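DyP-type peroxidase (PDB 4GS1) probably uses hydrogen peroxide and its haem cofactor to oxidise dyes and related substrates, as DyP-type peroxidases do. Local coordinates at residues R86-P92 / A163-L168; M119-R124 / D391-G395. All blocks are in the same frame, centred on the assembly; numbering follows the deposited sequence.

Interaction 1: R86-P92 / A163-L168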
ATOM      1  N   ARG B  86       8.093  10.199 -21.247  1.00 24.68           N
ATOM      2  CA  ARG B  86       6.973  11.118 -21.057  1.00 27.67           C
ATOM      3  C   ARG B  86       6.575  11.234 -19.591  1.00 25.95           C
ATOM      4  O   ARG B  86       6.260  12.326 -19.119  1.00 25.39           O
ATOM      5  CB  ARG B  86       5.758  10.671 -21.869  1.00 28.83           C
ATOM      6  CG  ARG B  86       5.693  11.186 -23.300  1.00 46.92           C
ATOM      7  CD  ARG B  86       4.290  10.980 -23.888  1.00 59.08           C
ATOM      8  NE  ARG B  86       3.976   9.569 -24.121  1.00 68.33           N
ATOM      9  CZ  ARG B  86       3.345   8.776 -23.256  1.00 67.78           C
ATOM     10  NH1 ARG B  86       2.949   9.243 -22.078  1.00 72.67           N
ATOM     11  NH2 ARG B  86       3.111   7.509 -23.566  1.00 58.34           N
ATOM     12  N   LEU B  87       6.564  10.104 -18.881  1.00 23.65           N
ATOM     13  CA  LEU B  87       6.230  10.097 -17.457  1.00 21.48           C
ATOM     14  C   LEU B  87       7.229  10.921 -16.657  1.00 23.67           C
ATOM     15  O   LEU B  87       6.840  11.680 -15.768  1.00 24.55           O
ATOM     16  CB  LEU B  87       6.193   8.665 -16.917  1.00 16.35           C
ATOM     17  CG  LEU B  87       5.015   7.794 -17.355  1.00 24.37           C
ATOM     18  CD1 LEU B  87       5.280   6.333 -17.029  1.00 20.93           C
ATOM     19  CD2 LEU B  87       3.752   8.257 -16.670  1.00 22.86           C
ATOM     20  N   HIS B  88       8.518  10.760 -16.964  1.00 27.14           N
ATOM     21  CA  HIS B  88       9.571  11.514 -16.282  1.00 30.05           C
ATOM     22  C   HIS B  88       9.389  13.016 -16.533  1.00 28.24           C
ATOM     23  O   HIS B  88       9.566  13.839 -15.635  1.00 27.74           O
ATOM     24  CB  HIS B  88      10.966  11.057 -16.748  1.00 26.85           C
ATOM     25  CG  HIS B  88      11.373   9.697 -16.248  1.00 28.69           C
ATOM     26  ND1 HIS B  88      12.161   8.839 -16.989  1.00 28.83           N
ATOM     27  CD2 HIS B  88      11.124   9.058 -15.079  1.00 28.24           C
ATOM     28  CE1 HIS B  88      12.370   7.728 -16.305  1.00 28.42           C
ATOM     29  NE2 HIS B  88      11.752   7.832 -15.141  1.00 20.90           N
ATOM     30  N   ALA B  89       9.009  13.368 -17.754  1.00 27.54           N
ATOM     31  CA  ALA B  89       8.895  14.769 -18.138  1.00 28.20           C
ATOM     32  C   ALA B  89       7.575  15.418 -17.712  1.00 32.10           C
ATOM     33  O   ALA B  89       7.562  16.571 -17.277  1.00 32.20           O
ATOM     34  CB  ALA B  89       9.087  14.909 -19.644  1.00 26.04           C
ATOM     35  N   ASP B  90       6.473  14.686 -17.845  1.00 29.95           N
ATOM     36  CA  ASP B  90       5.138  15.281 -17.733  1.00 28.47           C
ATOM     37  C   ASP B  90       4.206  14.624 -16.708  1.00 27.69           C
ATOM     38  O   ASP B  90       3.117  15.138 -16.447  1.00 32.18           O
ATOM     39  CB  ASP B  90       4.432  15.251 -19.096  1.00 29.82           C
ATOM     40  CG  ASP B  90       5.135  16.087 -20.142  1.00 39.52           C
ATOM     41  OD1 ASP B  90       5.019  15.745 -21.337  1.00 45.17           O
ATOM     42  OD2 ASP B  90       5.798  17.077 -19.775  1.00 41.30           O
ATOM     43  N   GLY B  91       4.612  13.488 -16.151  1.00 25.66           N
ATOM     44  CA  GLY B  91       3.731  12.744 -15.267  1.00 20.14           C
ATOM     45  C   GLY B  91       2.725  11.908 -16.040  1.00 23.10           C
ATOM     46  O   GLY B  91       2.709  11.928 -17.271  1.00 24.64           O
ATOM     47  N   PRO B  92       1.875  11.156 -15.324  1.00 21.17           N
ATOM     48  CA  PRO B  92       0.901  10.269 -15.978  1.00 19.79           C
ATOM     49  C   PRO B  92      -0.199  11.004 -16.741  1.00 25.48           C
ATOM     50  O   PRO B  92      -0.585  12.109 -16.356  1.00 25.94           O
ATOM     51  CB  PRO B  92       0.291   9.492 -14.803  1.00 19.70           C
ATOM     52  CG  PRO B  92       1.361   9.552 -13.716  1.00 17.12           C
ATOM     53  CD  PRO B  92       1.938  10.936 -13.869  1.00 21.37           C
ATOM     54  N   ALA B 163      -1.178   5.463 -11.067  1.00 16.54           N
ATOM     55  CA  ALA B 163      -1.509   5.931 -12.405  1.00 15.89           C
ATOM     56  C   ALA B 163      -0.406   5.564 -13.390  1.00 16.90           C
ATOM     57  O   ALA B 163      -0.687   5.127 -14.504  1.00 18.60           O
ATOM     58  CB  ALA B 163      -1.760   7.437 -12.404  1.00 17.23           C
ATOM     59  N   ALA B 164       0.847   5.723 -12.972  1.00 15.20           N
ATOM     60  CA  ALA B 164       1.982   5.392 -13.826  1.00 16.05           C
ATOM     61  C   ALA B 164       2.014   3.896 -14.109  1.00 18.42           C
ATOM     62  O   ALA B 164       2.246   3.478 -15.243  1.00 16.02           O
ATOM     63  CB  ALA B 164       3.290   5.843 -13.179  1.00 14.48           C
ATOM     64  N   VAL B 165       1.783   3.092 -13.074  1.00 13.75           N
ATOM     65  CA  VAL B 165       1.799   1.645 -13.216  1.00 13.80           C
ATOM     66  C   VAL B 165       0.741   1.157 -14.206  1.00 16.48           C
ATOM     67  O   VAL B 165       1.036   0.350 -15.093  1.00 17.32           O
ATOM     68  CB  VAL B 165       1.599   0.969 -11.859  1.00 14.02           C
ATOM     69  CG1 VAL B 165       1.251  -0.516 -12.040  1.00 16.36           C
ATOM     70  CG2 VAL B 165       2.864   1.119 -11.022  1.00 12.57           C
ATOM     71  N   ASP B 166      -0.480   1.655 -14.066  1.00 15.77           N
ATOM     72  CA  ASP B 166      -1.563   1.200 -14.942  1.00 17.33           C
ATOM     73  C   ASP B 166      -1.269   1.576 -16.390  1.00 17.86           C
ATOM     74  O   ASP B 166      -1.522   0.797 -17.320  1.00 19.33           O
ATOM     75  CB  ASP B 166      -2.916   1.756 -14.471  1.00 22.09           C
ATOM     76  CG  ASP B 166      -3.389   1.125 -13.156  1.00 32.10           C
ATOM     77  OD1 ASP B 166      -2.946   0.003 -12.845  1.00 35.53           O
ATOM     78  OD2 ASP B 166      -4.204   1.752 -12.436  1.00 38.68           O
ATOM     79  N   GLU B 167      -0.716   2.769 -16.580  1.00 17.10           N
ATOM     80  CA  GLU B 167      -0.327   3.212 -17.915  1.00 17.62           C
ATOM     81  C   GLU B 167       0.737   2.299 -18.542  1.00 22.30           C
ATOM     82  O   GLU B 167       0.595   1.866 -19.690  1.00 18.81           O
ATOM     83  CB  GLU B 167       0.158   4.667 -17.874  1.00 18.95           C
ATOM     84  CG  GLU B 167       0.723   5.169 -19.194  1.00 25.55           C
ATOM     85  CD  GLU B 167       1.171   6.622 -19.128  1.00 27.06           C
ATOM     86  OE1 GLU B 167       0.572   7.413 -18.363  1.00 23.89           O
ATOM     87  OE2 GLU B 167       2.131   6.970 -19.845  1.00 26.36           O
ATOM     88  N   LEU B 168       1.795   1.997 -17.792  1.00 15.96           N
ATOM     89  CA  LEU B 168       2.886   1.182 -18.329  1.00 13.78           C
ATOM     90  C   LEU B 168       2.467  -0.256 -18.633  1.00 18.85           C
ATOM     91  O   LEU B 168       2.848  -0.816 -19.670  1.00 17.99           O
ATOM     92  CB  LEU B 168       4.093   1.202 -17.375  1.00 14.42           C
ATOM     93  CG  LEU B 168       4.867   2.522 -17.337  1.00 14.75           C
ATOM     94  CD1 LEU B 168       5.655   2.651 -16.026  1.00 17.47           C
ATOM     95  CD2 LEU B 168       5.819   2.620 -18.518  1.00 18.73           C
TER

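Interaction 2: M119-R124 / D391-G395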
ATOM      1  N   MET B 119      14.876 -15.970 -26.657  1.00 24.56           N
ATOM      2  CA  MET B 119      15.361 -15.405 -27.918  1.00 25.92           C
ATOM      3  C   MET B 119      16.458 -16.259 -28.548  1.00 30.68           C
ATOM      4  O   MET B 119      17.024 -15.869 -29.570  1.00 32.12           O
ATOM      5  CB  MET B 119      15.893 -13.980 -27.714  1.00 25.72           C
ATOM      6  CG  MET B 119      14.868 -12.992 -27.194  1.00 26.06           C
ATOM      7  SD  MET B 119      15.492 -11.299 -27.051  1.00 35.08           S
ATOM      8  CE  MET B 119      16.828 -11.500 -25.879  1.00 26.22           C
ATOM      9  N   ASP B 120      16.753 -17.411 -27.940  1.00 26.66           N
ATOM     10  CA  ASP B 120      17.848 -18.279 -28.393  1.00 26.91           C
ATOM     11  C   ASP B 120      19.130 -17.451 -28.459  1.00 34.83           C
ATOM     12  O   ASP B 120      19.845 -17.450 -29.463  1.00 34.78           O
ATOM     13  CB  ASP B 120      17.515 -18.922 -29.750  1.00 33.10           C
ATOM     14  CG  ASP B 120      18.479 -20.038 -30.135  1.00 38.84           C
ATOM     15  OD1 ASP B 120      19.055 -20.689 -29.235  1.00 33.85           O
ATOM     16  OD2 ASP B 120      18.659 -20.269 -31.349  1.00 47.28           O
ATOM     17  N   ALA B 121      19.405 -16.738 -27.371  1.00 29.63           N
ATOM     18  CA  ALA B 121      20.534 -15.818 -27.315  1.00 30.08           C
ATOM     19  C   ALA B 121      21.429 -16.057 -26.105  1.00 27.57           C
ATOM     20  O   ALA B 121      21.911 -15.107 -25.484  1.00 28.21           O
ATOM     21  CB  ALA B 121      20.040 -14.380 -27.330  1.00 26.42           C
ATOM     22  N   ALA B 122      21.668 -17.323 -25.778  1.00 28.78           N
ATOM     23  CA  ALA B 122      22.505 -17.665 -24.633  1.00 32.48           C
ATOM     24  C   ALA B 122      23.925 -17.126 -24.799  1.00 32.97           C
ATOM     25  O   ALA B 122      24.638 -16.918 -23.816  1.00 33.69           O
ATOM     26  CB  ALA B 122      22.522 -19.173 -24.422  1.00 37.44           C
ATOM     27  N   ASP B 123      24.330 -16.893 -26.045  1.00 31.39           N
ATOM     28  CA  ASP B 123      25.653 -16.338 -26.322  1.00 31.07           C
ATOM     29  C   ASP B 123      25.762 -14.866 -25.911  1.00 36.06           C
ATOM     30  O   ASP B 123      26.866 -14.330 -25.804  1.00 32.78           O
ATOM     31  CB  ASP B 123      26.016 -16.504 -27.804  1.00 41.54           C
ATOM     32  CG  ASP B 123      25.073 -15.755 -28.726  1.00 53.04           C
ATOM     33  OD1 ASP B 123      25.562 -15.086 -29.661  1.00 61.02           O
ATOM     34  OD2 ASP B 123      23.843 -15.841 -28.528  1.00 51.14           O
ATOM     35  N   ARG B 124      24.620 -14.217 -25.687  1.00 31.57           N
ATOM     36  CA  ARG B 124      24.606 -12.817 -25.266  1.00 23.75           C
ATOM     37  C   ARG B 124      24.511 -12.695 -23.746  1.00 24.90           C
ATOM     38  O   ARG B 124      24.479 -11.592 -23.209  1.00 25.02           O
ATOM     39  CB  ARG B 124      23.430 -12.067 -25.900  1.00 31.44           C
ATOM     40  CG  ARG B 124      23.311 -12.205 -27.411  1.00 30.58           C
ATOM     41  CD  ARG B 124      24.498 -11.584 -28.137  1.00 28.89           C
ATOM     42  NE  ARG B 124      24.727 -10.190 -27.758  1.00 31.07           N
ATOM     43  CZ  ARG B 124      24.008  -9.158 -28.197  1.00 32.09           C
ATOM     44  NH1 ARG B 124      22.989  -9.351 -29.026  1.00 31.86           N
ATOM     45  NH2 ARG B 124      24.304  -7.928 -27.795  1.00 31.22           N
ATOM     46  N   ASP B 391      20.701  -2.653 -27.536  1.00 36.89           N
ATOM     47  CA  ASP B 391      21.944  -3.306 -27.952  1.00 39.91           C
ATOM     48  C   ASP B 391      21.791  -4.828 -27.978  1.00 35.85           C
ATOM     49  O   ASP B 391      22.371  -5.505 -28.821  1.00 37.96           O
ATOM     50  CB  ASP B 391      23.103  -2.930 -27.019  1.00 40.12           C
ATOM     51  CG  ASP B 391      23.519  -1.480 -27.151  1.00 46.28           C
ATOM     52  OD1 ASP B 391      23.182  -0.854 -28.179  1.00 45.17           O
ATOM     53  OD2 ASP B 391      24.195  -0.968 -26.229  1.00 47.56           O
ATOM     54  N   LEU B 392      21.010  -5.359 -27.043  1.00 29.05           N
ATOM     55  CA  LEU B 392      20.785  -6.798 -26.959  1.00 28.49           C
ATOM     56  C   LEU B 392      19.874  -7.282 -28.081  1.00 32.27           C
ATOM     57  O   LEU B 392      20.225  -8.191 -28.840  1.00 32.70           O
ATOM     58  CB  LEU B 392      20.150  -7.154 -25.615  1.00 27.17           C
ATOM     59  CG  LEU B 392      19.688  -8.602 -25.431  1.00 27.94           C
ATOM     60  CD1 LEU B 392      20.864  -9.546 -25.551  1.00 29.60           C
ATOM     61  CD2 LEU B 392      19.018  -8.775 -24.082  1.00 26.01           C
ATOM     62  N   VAL B 393      18.705  -6.658 -28.175  1.00 30.03           N
ATOM     63  CA  VAL B 393      17.662  -7.086 -29.100  1.00 30.02           C
ATOM     64  C   VAL B 393      18.042  -6.840 -30.564  1.00 41.53           C
ATOM     65  O   VAL B 393      17.747  -7.664 -31.431  1.00 46.21           O
ATOM     66  CB  VAL B 393      16.313  -6.411 -28.759  1.00 37.62           C
ATOM     67  CG1 VAL B 393      15.309  -6.629 -29.869  1.00 47.97           C
ATOM     68  CG2 VAL B 393      15.773  -6.954 -27.445  1.00 36.54           C
ATOM     69  N   GLU B 394      18.709  -5.720 -30.830  1.00 45.79           N
ATOM     70  CA  GLU B 394      19.142  -5.393 -32.191  1.00 55.14           C
ATOM     71  C   GLU B 394      20.565  -5.863 -32.501  1.00 64.90           C
ATOM     72  O   GLU B 394      21.126  -5.503 -33.536  1.00 69.63           O
ATOM     73  CB  GLU B 394      19.040  -3.885 -32.450  1.00 53.16           C
ATOM     74  CG  GLU B 394      17.626  -3.333 -32.434  1.00 54.02           C
ATOM     75  CD  GLU B 394      17.568  -1.878 -32.868  1.00 58.75           C
ATOM     76  OE1 GLU B 394      18.643  -1.290 -33.132  1.00 55.50           O
ATOM     77  OE2 GLU B 394      16.448  -1.324 -32.946  1.00 58.16           O
ATOM     78  N   GLY B 395      21.141  -6.666 -31.612  1.00 71.36           N
ATOM     79  CA  GLY B 395      22.508  -7.133 -31.775  1.00 55.39           C
ATOM     80  C   GLY B 395      22.629  -8.571 -32.249  1.00 60.41           C
ATOM     81  O   GLY B 395      23.733  -9.067 -32.480  1.00 64.97           O
ATOM     82  OXT GLY B 395      21.637  -9.283 -32.413  1.00 63.43           O
TER
HETATM   83  O   HOH W   1      21.644 -11.671 -30.386  1.00 32.92           O

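Interaction 1: R86-P92 / A163-L168
The last turn of helix 66-90 and the middle of helix 158-172 run roughly antiparallel, 150° between their directions, with their short axes 11.9 Å apart at closest approach. These are the two long helices of the N-terminal ferredoxin-like half, laid over its four-stranded antiparallel sheet. At Gly-91 the first helix ends with positive phi, and the chain turns in so that the CA of Pro-92 comes within 5.4 Å of the CA of Ala-164. The Pro-92 ring packs on both alanines, its CB 3.8 Å from Ala-163 CB. Deeper down, on the sheet side, Leu-87 CD1 meets Leu-168 CD1 at 3.8 Å, and both leucines also rest on Val-107 of strand 106-111. Glu-167 reaches across between Leu-87 and Pro-92. Its OE1 accepts a hydrogen bond from Glu-93 N, just past Pro-92, while OE2 is held by His-83 ND1 and forms a salt bridge with Arg-86, whose NH1 donates from 3.3 Å to OE2 of Glu-167.

Interaction 2: M119-R124 / D391-G395
Asp-391 opens the C-terminal segment inside the short helix 390-393, and it is its backbone that meets Arg-124: NH2 of Arg-124 donates a nearly straight hydrogen bond to Asp-391 O at 3.3 Å. The Asp-391 carboxylate leads away to a salt bridge with Arg-386. Leu-392 is the most covered residue of this segment. Its CD1 lies 3.6 Å from Arg-124 CB and over one face of the guanidinium, while its CD2 touches Met-119 CE at 3.9 Å; its carbonyl O takes a weak, bent bond from Arg-124 NH1 at 3.0 Å. Val-393 adds a looser touch, CG2 to Met-119 SD at 4.4 Å, and otherwise packs on helix 66-90. Glu-394 is where the chain leaves helical geometry, and Gly-395 ends it, poorly ordered. The terminal OXT of Gly-395 is a long 3.6 Å from Arg-124 NH1, so the ion pair is loose; a water bridges them, 3.0 Å from NH1 of Arg-124 and 3.1 Å from OXT of Gly-395. Arg-124 NE bonds Ala-232 O, so the guanidinium links its own loop to two other parts of the chain, the loop at Ala-232 and the C-terminal tail. Its bonds to carbonyls at the C-terminal end of helix 390-393 hold that tail against the loop following the Schellman motif that ends helix 113-118, in the ferredoxin-like N-terminal half.

Helix 66-90 connects the two sites. Its C-terminal turn supplies one side of interaction 1, and its beginning borders interaction 2, where Arg-70 bonds to the carbonyls of Leu-392 and Val-393. Their centres are 29 Å apart and their nearest atoms about 16 Å, so neither touches the other. Along the chain the order is 86-92, 119-124, 163-168, 391-395, and the contacts therefore cross. Interaction 1 stays within the N-terminal half, pairing helices that cover its sheet; interaction 2 brings the very end of the chain, past the second sheet, back to that half. One thus joins two helices of a single half, and the other ties that half to the C-terminus.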